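Local atomic coordinates of arginyl-tRNA synthetase, putative (Plasmodium falciparum, PDB entry 5JLD), a protein that probably catalyses the ATP-dependent attachment of L-arginine to tRNA(Arg), releasing AMP and diphosphate, as a class I aminoacyl-tRNA synthetase. Residues I345-I350 against V378-V383; D137-N142 against R153-G158. All blocks are in the same frame, centred on the assembly; numbering follows the deposited sequence.

Overall arrangement
Both contacts lie within the catalytic domain, their centres about 9 Å apart. Interaction 1 pairs strand 343-349 with the outermost strand 374-380 of the parallel sheet; interaction 2 ties the loop after the neighbouring strand 133-137 to helix 149-167. They share a seam: Asp-137 N lies 2.8 Å from Ile-345 O and Asp-137 O 2.9 Å from Val-347 N, probable hydrogen bonds that continue the sheet. Helix 149-167 also reaches the outermost strand, where Phe-380 CE2 packs 3.4 Å from Ser-154 CB. This helix begins in the HVGH form of the class I HIGH signature, which ends at His-151, so both contacts probably border the ATP site expected at the carboxyl ends of these strands.

Interaction 1 (I345-I350 against V378-V383); sequences IYVTDI and VGFGFV
Four backbone hydrogen bonds join 345-350 to 378-383, running side by side in the same direction. Val-378 lies between Tyr-346 and Thr-348: its N gives a nearly straight bond of 2.8 Å to Tyr-346 O, and its O accepts Thr-348 N at 3.0 Å. Two residues on, Phe-380 N reaches Thr-348 O and Phe-380 O takes Ile-350 N, so the pairing runs past the end of strand 343-349. Each donor sits above the plane of the carbonyl that accepts it.

On one face of the sheet Val-347 and Val-378 point the same way, and Ile-345 CG2 meets Val-378 CG2 at 3.6 Å. The Phe-380 ring joins this face. Its CG occupies the crowded position between backbone N and carbonyl carbon (chi1 57°), which swings the ring back over the Thr-348/Asp-349 peptide, with CE2 3.3 Å from Thr-348 C and Asp-349 N 3.5 Å above the ring plane, toward the rim. Val-347 CG1 meets the ring edge at CD2, and Asp-349 OD1 approaches CE1 at 3.5 Å. On the other side of the sheet, that of Thr-348 and Gly-379, Ile-350 CD1 rests 3.8 Å from Gly-379 CA, whose lack of a side chain permits the approach.

Further out, Thr-348 OG1 bonds to Asp-349 O and to His-377 NE2, while Asp-349 OD2 is held by Gln-352 NE2. Val-378 also packs on Met-533. With helix 353-364 linking the two strands, this is a parallel beta-alpha-beta crossover in the Rossmann-type catalytic domain of a class I synthetase.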
ATOM      1  N   ILE A 345       5.198   7.161  -6.833  1.00 38.79           N
ATOM      2  CA  ILE A 345       5.081   7.018  -5.413  1.00 34.33           C
ATOM      3  C   ILE A 345       6.424   6.623  -4.840  1.00 40.17           C
ATOM      4  O   ILE A 345       6.984   5.629  -5.241  1.00 39.90           O
ATOM      5  CB  ILE A 345       4.001   5.959  -5.071  1.00 36.85           C
ATOM      6  CG1 ILE A 345       2.617   6.455  -5.505  1.00 34.65           C
ATOM      7  CG2 ILE A 345       4.050   5.608  -3.609  1.00 37.49           C
ATOM      8  CD1 ILE A 345       1.560   5.318  -5.618  1.00 35.11           C
ATOM      9  N   TYR A 346       6.936   7.427  -3.919  1.00 42.04           N
ATOM     10  CA  TYR A 346       8.179   7.150  -3.226  1.00 37.35           C
ATOM     11  C   TYR A 346       7.916   6.640  -1.810  1.00 44.35           C
ATOM     12  O   TYR A 346       7.458   7.389  -0.960  1.00 40.83           O
ATOM     13  CB  TYR A 346       9.031   8.413  -3.164  1.00 42.90           C
ATOM     14  CG  TYR A 346       9.557   8.851  -4.509  1.00 47.85           C
ATOM     15  CD1 TYR A 346       8.771   9.621  -5.358  1.00 46.33           C
ATOM     16  CD2 TYR A 346      10.847   8.501  -4.929  1.00 47.07           C
ATOM     17  CE1 TYR A 346       9.245  10.031  -6.593  1.00 45.05           C
ATOM     18  CE2 TYR A 346      11.338   8.909  -6.182  1.00 40.44           C
ATOM     19  CZ  TYR A 346      10.520   9.673  -6.998  1.00 39.54           C
ATOM     20  OH  TYR A 346      10.951  10.096  -8.217  1.00 41.27           O
ATOM     21  N   VAL A 347       8.217   5.372  -1.560  1.00 41.48           N
ATOM     22  CA  VAL A 347       8.053   4.792  -0.231  1.00 44.47           C
ATOM     23  C   VAL A 347       9.365   4.922   0.546  1.00 44.83           C
ATOM     24  O   VAL A 347      10.321   4.239   0.209  1.00 46.35           O
ATOM     25  CB  VAL A 347       7.643   3.291  -0.323  1.00 40.05           C
ATOM     26  CG1 VAL A 347       7.621   2.651   1.053  1.00 38.90           C
ATOM     27  CG2 VAL A 347       6.321   3.138  -1.036  1.00 36.67           C
ATOM     28  N   THR A 348       9.439   5.811   1.544  1.00 43.59           N
ATOM     29  CA  THR A 348      10.688   5.979   2.308  1.00 43.08           C
ATOM     30  C   THR A 348      10.501   6.386   3.775  1.00 44.78           C
ATOM     31  O   THR A 348       9.393   6.694   4.187  1.00 44.41           O
ATOM     32  CB  THR A 348      11.639   7.071   1.696  1.00 62.86           C
ATOM     33  OG1 THR A 348      11.212   8.377   2.113  1.00 58.31           O
ATOM     34  CG2 THR A 348      11.703   7.014   0.171  1.00 56.35           C
ATOM     35  N   ASP A 349      11.605   6.412   4.538  1.00 48.87           N
ATOM     36  CA  ASP A 349      11.622   7.009   5.879  1.00 55.97           C
ATOM     37  C   ASP A 349      10.947   8.358   5.837  1.00 56.12           C
ATOM     38  O   ASP A 349      11.131   9.127   4.881  1.00 50.66           O
ATOM     39  CB  ASP A 349      13.042   7.220   6.430  1.00 62.93           C
ATOM     40  CG  ASP A 349      14.004   6.152   6.002  1.00 79.80           C
ATOM     41  OD1 ASP A 349      13.906   5.018   6.519  1.00 90.81           O
ATOM     42  OD2 ASP A 349      14.857   6.452   5.141  1.00 81.35           O
ATOM     43  N   ILE A 350      10.203   8.654   6.898  1.00 46.16           N
ATOM     44  CA  ILE A 350       9.396   9.864   6.968  1.00 51.70           C
ATOM     45  C   ILE A 350      10.287  11.112   6.919  1.00 46.85           C
ATOM     46  O   ILE A 350       9.899  12.152   6.374  1.00 53.73           O
ATOM     47  CB  ILE A 350       8.500   9.845   8.253  1.00 55.34           C
ATOM     48  CG1 ILE A 350       7.442  10.951   8.203  1.00 62.64           C
ATOM     49  CG2 ILE A 350       9.339   9.925   9.513  1.00 53.90           C
ATOM     50  CD1 ILE A 350       6.615  10.948   6.923  1.00 65.67           C
ATOM     51  N   VAL A 378       5.258   8.497   0.414  1.00 46.73           N
ATOM     52  CA  VAL A 378       4.683   7.594   1.405  1.00 44.20           C
ATOM     53  C   VAL A 378       5.733   7.296   2.477  1.00 47.52           C
ATOM     54  O   VAL A 378       6.618   6.441   2.293  1.00 39.71           O
ATOM     55  CB  VAL A 378       4.200   6.260   0.767  1.00 47.68           C
ATOM     56  CG1 VAL A 378       3.715   5.297   1.833  1.00 47.22           C
ATOM     57  CG2 VAL A 378       3.112   6.500  -0.287  1.00 43.39           C
ATOM     58  N   GLY A 379       5.627   8.002   3.605  1.00 43.84           N
ATOM     59  CA  GLY A 379       6.620   7.923   4.657  1.00 35.06           C
ATOM     60  C   GLY A 379       6.349   6.812   5.639  1.00 50.35           C
ATOM     61  O   GLY A 379       5.194   6.446   5.844  1.00 54.28           O
ATOM     62  N   PHE A 380       7.393   6.259   6.253  1.00 45.29           N
ATOM     63  CA  PHE A 380       7.148   5.320   7.356  1.00 51.14           C
ATOM     64  C   PHE A 380       8.067   5.609   8.538  1.00 51.80           C
ATOM     65  O   PHE A 380       9.149   6.175   8.372  1.00 49.12           O
ATOM     66  CB  PHE A 380       7.307   3.857   6.907  1.00 50.06           C
ATOM     67  CG  PHE A 380       8.662   3.542   6.312  1.00 58.20           C
ATOM     68  CD1 PHE A 380       9.771   3.329   7.130  1.00 55.45           C
ATOM     69  CD2 PHE A 380       8.827   3.459   4.937  1.00 55.23           C
ATOM     70  CE1 PHE A 380      11.021   3.048   6.585  1.00 57.77           C
ATOM     71  CE2 PHE A 380      10.075   3.172   4.391  1.00 61.43           C
ATOM     72  CZ  PHE A 380      11.174   2.970   5.218  1.00 56.72           C
ATOM     73  N   GLY A 381       7.632   5.205   9.727  1.00 49.45           N
ATOM     74  CA  GLY A 381       8.411   5.401  10.936  1.00 44.18           C
ATOM     75  C   GLY A 381       9.419   4.308  11.233  1.00 50.82           C
ATOM     76  O   GLY A 381       9.584   3.354  10.468  1.00 52.60           O
ATOM     77  N   PHE A 382      10.105   4.458  12.359  1.00 53.39           N
ATOM     78  CA  PHE A 382      11.109   3.502  12.797  1.00 60.40           C
ATOM     79  C   PHE A 382      10.513   2.224  13.374  1.00 59.70           C
ATOM     80  O   PHE A 382       9.508   2.257  14.081  1.00 53.80           O
ATOM     81  CB  PHE A 382      12.011   4.147  13.847  1.00 68.14           C
ATOM     82  CG  PHE A 382      12.665   5.404  13.377  1.00 82.48           C
ATOM     83  CD1 PHE A 382      13.859   5.361  12.681  1.00 83.18           C
ATOM     84  CD2 PHE A 382      12.064   6.630  13.594  1.00 91.78           C
ATOM     85  CE1 PHE A 382      14.458   6.523  12.239  1.00 86.59           C
ATOM     86  CE2 PHE A 382      12.657   7.796  13.148  1.00 95.54           C
ATOM     87  CZ  PHE A 382      13.857   7.741  12.471  1.00 91.82           C
ATOM     88  N   VAL A 383      11.151   1.101  13.073  1.00 55.12           N
ATOM     89  CA  VAL A 383      10.892  -0.132  13.794  1.00 67.63           C
ATOM     90  C   VAL A 383      11.880  -0.203  14.956  1.00 75.89           C
ATOM     91  O   VAL A 383      13.078  -0.014  14.753  1.00 73.91           O
ATOM     92  CB  VAL A 383      11.048  -1.353  12.889  1.00 66.55           C
ATOM     93  CG1 VAL A 383      10.663  -2.623  13.639  1.00 68.94           C
ATOM     94  CG2 VAL A 383      10.206  -1.171  11.633  1.00 62.42           C
TER

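Interaction 2 (D137-N142 against R153-G158); sequences DFSSPN and RSTIIG
Two hydroxyls of helix 149-167 meet the loop at Ser-139, one at its backbone and one at its side chain. Ser-154 OG, anti to its own backbone N, receives Ser-139 N at 2.9 Å with an N-H...O angle of 150°. The same oxygen makes a weak hydrogen bond to Val-347 O, so this buried hydroxyl bridges the loop and the neighbouring strand. One residue along the helix, Thr-155 OG1 lies beside its backbone N and meets Ser-139 OG tip to tip at 2.7 Å. Neither oxygen is confined to this pair: Ser-139 OG also bonds to Tyr-263 OH, and Thr-155 OG1 to His-151 O one turn back, in a short chain of polar groups within the protein interior.

The backbone folds sharply at Ser-139. Its phi and psi of 76° and -74°, with a weak bond from Ser-140 N to Phe-138 O, describe a classic gamma turn, and Asn-176 OD1 takes Ser-140 N as well. This turn follows strand 133-137 and starts the loop leading to the HIGH signature of class I synthetases, here HVGH ending at His-151, in the first part of the Rossmann-type fold.

Phe-138 supplies the van der Waals packing, ring against helix backbone. Its CG takes the crowded position between backbone N and carbonyl carbon, laying the ring against the helix at Gly-158. CD2 comes 3.4 Å from Gly-158 CA, and Gly-158 C stands 3.5 Å above the ring plane, offset toward the rim. The bare glycine backbone allows this close approach. At the ring edge, near its plane, lie two helix carbonyl oxygens. One is Thr-155 O, 3.5 Å from Phe-138 CD2; the other, Ser-154 O, accepts Gly-158 N in the helix. Leu-270 touches the Phe-138 side chain too, and Val-347 packs against its CB.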
ATOM      1  N   ASP A 137       8.424   3.363  -6.108  1.00 38.29           N
ATOM      2  CA  ASP A 137       9.845   3.343  -5.763  1.00 39.88           C
ATOM      3  C   ASP A 137       9.980   2.890  -4.320  1.00 40.76           C
ATOM      4  O   ASP A 137       9.596   3.622  -3.416  1.00 41.08           O
ATOM      5  CB  ASP A 137      10.437   4.742  -5.972  1.00 36.98           C
ATOM      6  CG  ASP A 137      11.936   4.812  -5.736  1.00 42.72           C
ATOM      7  OD1 ASP A 137      12.475   4.137  -4.830  1.00 47.51           O
ATOM      8  OD2 ASP A 137      12.592   5.574  -6.480  1.00 46.26           O
ATOM      9  N   PHE A 138      10.503   1.686  -4.103  1.00 37.56           N
ATOM     10  CA  PHE A 138      10.569   1.145  -2.757  1.00 42.45           C
ATOM     11  C   PHE A 138      11.720   0.171  -2.540  1.00 44.29           C
ATOM     12  O   PHE A 138      12.429  -0.203  -3.486  1.00 42.45           O
ATOM     13  CB  PHE A 138       9.217   0.482  -2.369  1.00 38.48           C
ATOM     14  CG  PHE A 138       8.836  -0.738  -3.190  1.00 40.67           C
ATOM     15  CD1 PHE A 138       8.609  -0.647  -4.565  1.00 41.92           C
ATOM     16  CD2 PHE A 138       8.628  -1.969  -2.565  1.00 46.17           C
ATOM     17  CE1 PHE A 138       8.219  -1.775  -5.312  1.00 42.61           C
ATOM     18  CE2 PHE A 138       8.236  -3.102  -3.297  1.00 41.21           C
ATOM     19  CZ  PHE A 138       8.034  -3.006  -4.673  1.00 39.87           C
ATOM     20  N   SER A 139      11.883  -0.188  -1.262  1.00 43.42           N
ATOM     21  CA  SER A 139      12.945  -1.035  -0.714  1.00 46.92           C
ATOM     22  C   SER A 139      14.270  -0.279  -0.608  1.00 46.34           C
ATOM     23  O   SER A 139      14.701   0.065   0.485  1.00 44.87           O
ATOM     24  CB  SER A 139      13.122  -2.314  -1.534  1.00 44.93           C
ATOM     25  OG  SER A 139      13.853  -3.259  -0.797  1.00 39.65           O
ATOM     26  N   SER A 140      14.923  -0.041  -1.736  1.00 50.08           N
ATOM     27  CA  SER A 140      16.145   0.786  -1.776  1.00 52.83           C
ATOM     28  C   SER A 140      17.360   0.290  -0.951  1.00 52.51           C
ATOM     29  O   SER A 140      17.954   1.056  -0.187  1.00 45.18           O
ATOM     30  CB  SER A 140      15.797   2.208  -1.324  1.00 52.09           C
ATOM     31  OG  SER A 140      14.674   2.694  -2.027  1.00 55.22           O
ATOM     32  N   PRO A 141      17.765  -0.976  -1.115  1.00 49.52           N
ATOM     33  CA  PRO A 141      18.977  -1.312  -0.368  1.00 51.82           C
ATOM     34  C   PRO A 141      20.217  -0.669  -0.995  1.00 55.14           C
ATOM     35  O   PRO A 141      20.147  -0.137  -2.117  1.00 49.58           O
ATOM     36  CB  PRO A 141      19.045  -2.833  -0.480  1.00 56.11           C
ATOM     37  CG  PRO A 141      18.419  -3.118  -1.800  1.00 55.85           C
ATOM     38  CD  PRO A 141      17.295  -2.101  -1.942  1.00 49.59           C
ATOM     39  N   ASN A 142      21.331  -0.726  -0.266  1.00 55.06           N
ATOM     40  CA  ASN A 142      22.631  -0.267  -0.756  1.00 54.48           C
ATOM     41  C   ASN A 142      23.584  -1.434  -0.923  1.00 59.07           C
ATOM     42  O   ASN A 142      23.735  -2.237  -0.001  1.00 59.52           O
ATOM     43  CB  ASN A 142      23.250   0.755   0.200  1.00 60.49           C
ATOM     44  CG  ASN A 142      22.425   2.019   0.315  1.00 75.06           C
ATOM     45  OD1 ASN A 142      21.973   2.569  -0.688  1.00 87.65           O
ATOM     46  ND2 ASN A 142      22.224   2.488   1.543  1.00 74.81           N
ATOM     47  N   ARG A 153      10.557  -2.794   5.968  1.00 49.89           N
ATOM     48  CA  ARG A 153       9.294  -2.066   6.027  1.00 48.93           C
ATOM     49  C   ARG A 153       8.953  -1.429   4.679  1.00 46.64           C
ATOM     50  O   ARG A 153       7.823  -1.540   4.201  1.00 47.11           O
ATOM     51  CB  ARG A 153       9.347  -0.992   7.107  1.00 53.23           C
ATOM     52  CG  ARG A 153       8.013  -0.271   7.287  1.00 58.61           C
ATOM     53  CD  ARG A 153       7.918   0.405   8.654  1.00 55.89           C
ATOM     54  NE  ARG A 153       6.530   0.594   9.056  1.00 55.97           N
ATOM     55  CZ  ARG A 153       6.145   1.307  10.107  1.00 55.41           C
ATOM     56  NH1 ARG A 153       7.052   1.917  10.860  1.00 47.34           N
ATOM     57  NH2 ARG A 153       4.847   1.413  10.399  1.00 57.28           N
ATOM     58  N   SER A 154       9.942  -0.775   4.065  1.00 46.62           N
ATOM     59  CA  SER A 154       9.723  -0.143   2.770  1.00 39.65           C
ATOM     60  C   SER A 154       9.314  -1.180   1.729  1.00 41.86           C
ATOM     61  O   SER A 154       8.471  -0.924   0.854  1.00 43.76           O
ATOM     62  CB  SER A 154      10.987   0.597   2.309  1.00 37.51           C
ATOM     63  OG  SER A 154      10.791   1.140   1.020  1.00 44.13           O
ATOM     64  N   THR A 155       9.923  -2.353   1.839  1.00 46.27           N
ATOM     65  CA  THR A 155       9.708  -3.445   0.901  1.00 41.64           C
ATOM     66  C   THR A 155       8.266  -3.936   1.013  1.00 37.15           C
ATOM     67  O   THR A 155       7.558  -4.060  -0.001  1.00 41.97           O
ATOM     68  CB  THR A 155      10.714  -4.593   1.163  1.00 41.09           C
ATOM     69  OG1 THR A 155      12.046  -4.084   1.044  1.00 47.42           O
ATOM     70  CG2 THR A 155      10.538  -5.751   0.186  1.00 39.11           C
ATOM     71  N   ILE A 156       7.825  -4.151   2.256  1.00 45.72           N
ATOM     72  CA  ILE A 156       6.471  -4.635   2.577  1.00 43.40           C
ATOM     73  C   ILE A 156       5.353  -3.659   2.177  1.00 44.17           C
ATOM     74  O   ILE A 156       4.362  -4.025   1.477  1.00 43.83           O
ATOM     75  CB  ILE A 156       6.383  -4.942   4.083  1.00 48.84           C
ATOM     76  CG1 ILE A 156       7.344  -6.089   4.415  1.00 54.16           C
ATOM     77  CG2 ILE A 156       4.957  -5.285   4.488  1.00 49.12           C
ATOM     78  CD1 ILE A 156       7.574  -6.330   5.895  1.00 54.62           C
ATOM     79  N   ILE A 157       5.515  -2.411   2.608  1.00 44.81           N
ATOM     80  CA  ILE A 157       4.570  -1.358   2.227  1.00 43.27           C
ATOM     81  C   ILE A 157       4.480  -1.200   0.700  1.00 38.71           C
ATOM     82  O   ILE A 157       3.380  -1.243   0.100  1.00 41.27           O
ATOM     83  CB  ILE A 157       4.977  -0.016   2.862  1.00 45.89           C
ATOM     84  CG1 ILE A 157       4.861  -0.092   4.399  1.00 45.62           C
ATOM     85  CG2 ILE A 157       4.161   1.114   2.269  1.00 40.32           C
ATOM     86  CD1 ILE A 157       5.226   1.205   5.101  1.00 46.22           C
ATOM     87  N   GLY A 158       5.649  -1.040   0.066  1.00 41.61           N
ATOM     88  CA  GLY A 158       5.689  -0.831  -1.376  1.00 37.12           C
ATOM     89  C   GLY A 158       5.046  -1.983  -2.136  1.00 33.80           C
ATOM     90  O   GLY A 158       4.264  -1.773  -3.071  1.00 34.71           O
TER